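Local coordinates for probable branched-chain-amino-acid aminotransferase (Thermotoga maritima MSB8, PDB 3CSW) that probably catalyses the reversible transfer of the amino group of leucine, isoleucine or valine to 2-oxoglutarate, with pyridoxal 5'-phosphate as cofactor, at the interface of chains A and B. Sequence-based numbering; all coordinates share one arbitrary frame. Chains: chain A/B, Putative branched-chain-amino-acid aminotransferase.

The interface of chains A and B. Residues chain A 230, 250-253; chain B 186, 227, 231.
A tight turn of chain A, of type II' with A:Asn251 at positive phi (54°), joins strands 249-250 and 253-254 and presents the backbone N-H of A:Glu252 to chain B. B:Glu231 is the acceptor. Its CG is anti to the carbonyl carbon and the chain extended beyond, which puts the carboxylate oxygen B:Glu231 OE2 3.0 Å from A:Glu252 N. The bond is nearly straight, 161° at the hydrogen, and meets OE2 almost along its C-O axis. B:Glu231 CD also packs on A:Asn251 CB at 3.9 Å, and the two side chains cross at about a right angle.

A:Glu252 and B:Lys186 meet tip to tip in a salt bridge. The lysine CG is anti to the backbone N and the chain bends at chi2. The amine nitrogen B:Lys186 NZ lies 2.8 Å from A:Glu252 OE1, above the carboxylate plane. B:Lys186 NZ also donates to the main-chain B:Glu231 O at 2.8 Å. This ties strand end to helix end within chain B and would steady the lysine.

The A:Phe230 ring crosses B:Trp227 obliquely. A:Phe230 CE1 touches B:Trp227 CB at 3.4 Å; the tryptophan CG holds the crowded position between N and C. A:Leu250 CD2 sits 3.5 Å above one A:Phe230 ring face, offset toward its rim.

The patch belongs to a two-fold interface of the deposited assembly; the structure alone does not show whether it forms in solution. The 249-254 hairpin and helix 226-230 of chain A face helix 226-231 and the end of strand 181-186 of chain B.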
loop_
_atom_site.group_PDB
_atom_site.type_symbol
_atom_site.label_atom_id
_atom_site.label_comp_id
_atom_site.label_asym_id
_atom_site.label_seq_id
_atom_site.Cartn_x
_atom_site.Cartn_y
_atom_site.Cartn_z
ATOM N N PHE A 230 12.110 -19.321 -4.064
ATOM C CA PHE A 230 13.561 -19.529 -4.073
ATOM C C PHE A 230 13.999 -20.623 -3.105
ATOM O O PHE A 230 15.138 -21.072 -3.158
ATOM C CB PHE A 230 14.308 -18.216 -3.837
ATOM C CG PHE A 230 14.181 -17.243 -4.986
ATOM C CD1 PHE A 230 13.078 -16.410 -5.096
ATOM C CD2 PHE A 230 15.171 -17.154 -5.959
ATOM C CE1 PHE A 230 12.941 -15.511 -6.174
ATOM C CE2 PHE A 230 15.043 -16.246 -7.038
ATOM C CZ PHE A 230 13.932 -15.429 -7.139
ATOM N N LEU A 250 14.240 -20.174 -12.011
ATOM C CA LEU A 250 13.629 -18.890 -11.709
ATOM C C LEU A 250 14.762 -17.890 -11.544
ATOM O O LEU A 250 15.604 -18.047 -10.678
ATOM C CB LEU A 250 12.793 -18.967 -10.416
ATOM C CG LEU A 250 12.268 -17.677 -9.781
ATOM C CD1 LEU A 250 11.324 -16.905 -10.723
ATOM C CD2 LEU A 250 11.620 -17.984 -8.393
ATOM N N ASN A 251 14.777 -16.851 -12.366
ATOM C CA ASN A 251 15.877 -15.899 -12.365
ATOM C C ASN A 251 17.185 -16.711 -12.543
ATOM O O ASN A 251 17.345 -17.380 -13.566
ATOM C CB ASN A 251 15.856 -15.000 -11.104
ATOM C CG ASN A 251 14.771 -13.917 -11.143
ATOM O OD1 ASN A 251 13.831 -13.972 -11.920
ATOM N ND2 ASN A 251 14.916 -12.921 -10.289
ATOM N N GLU A 252 18.100 -16.691 -11.574
ATOM C CA GLU A 252 19.336 -17.495 -11.681
ATOM C C GLU A 252 19.288 -18.752 -10.809
ATOM O O GLU A 252 20.291 -19.437 -10.657
ATOM C CB GLU A 252 20.543 -16.667 -11.267
ATOM C CG GLU A 252 20.832 -15.453 -12.119
ATOM C CD GLU A 252 21.775 -14.482 -11.407
ATOM O OE1 GLU A 252 21.381 -13.874 -10.372
ATOM O OE2 GLU A 252 22.919 -14.334 -11.889
ATOM N N HIS A 253 18.121 -19.051 -10.251
ATOM C CA HIS A 253 17.939 -20.168 -9.349
ATOM C C HIS A 253 17.404 -21.395 -10.075
ATOM O O HIS A 253 16.243 -21.434 -10.453
ATOM C CB HIS A 253 16.966 -19.756 -8.226
ATOM C CG HIS A 253 16.800 -20.791 -7.155
ATOM N ND1 HIS A 253 17.589 -20.829 -6.026
ATOM C CD2 HIS A 253 15.940 -21.832 -7.047
ATOM C CE1 HIS A 253 17.220 -21.851 -5.271
ATOM N NE2 HIS A 253 16.221 -22.473 -5.867
ATOM N N LYS B 186 27.217 -8.992 -4.985
ATOM C CA LYS B 186 26.825 -9.679 -6.202
ATOM C C LYS B 186 27.738 -9.192 -7.326
ATOM O O LYS B 186 27.814 -7.992 -7.585
ATOM C CB LYS B 186 25.358 -9.387 -6.529
ATOM C CG LYS B 186 24.799 -10.118 -7.758
ATOM C CD LYS B 186 24.721 -11.620 -7.573
ATOM C CE LYS B 186 24.231 -12.305 -8.841
ATOM N NZ LYS B 186 23.503 -13.571 -8.576
ATOM N N TRP B 227 14.283 -11.059 -2.861
ATOM C CA TRP B 227 14.814 -12.198 -3.598
ATOM C C TRP B 227 16.297 -12.053 -3.993
ATOM O O TRP B 227 16.988 -13.047 -4.144
ATOM C CB TRP B 227 13.934 -12.514 -4.800
ATOM C CG TRP B 227 13.752 -11.422 -5.795
ATOM C CD1 TRP B 227 14.516 -11.192 -6.918
ATOM C CD2 TRP B 227 12.734 -10.439 -5.793
ATOM N NE1 TRP B 227 14.033 -10.111 -7.590
ATOM C CE2 TRP B 227 12.935 -9.629 -6.930
ATOM C CE3 TRP B 227 11.676 -10.135 -4.925
ATOM C CZ2 TRP B 227 12.096 -8.545 -7.241
ATOM C CZ3 TRP B 227 10.850 -9.048 -5.226
ATOM C CH2 TRP B 227 11.063 -8.272 -6.385
ATOM N N GLU B 231 19.857 -14.688 -4.048
ATOM C CA GLU B 231 20.747 -14.889 -5.195
ATOM C C GLU B 231 22.119 -14.265 -5.011
ATOM O O GLU B 231 22.947 -14.321 -5.926
ATOM C CB GLU B 231 20.113 -14.299 -6.445
ATOM C CG GLU B 231 18.697 -14.776 -6.686
ATOM C CD GLU B 231 18.229 -14.405 -8.057
ATOM O OE1 GLU B 231 17.946 -13.201 -8.240
ATOM O OE2 GLU B 231 18.184 -15.321 -8.925
#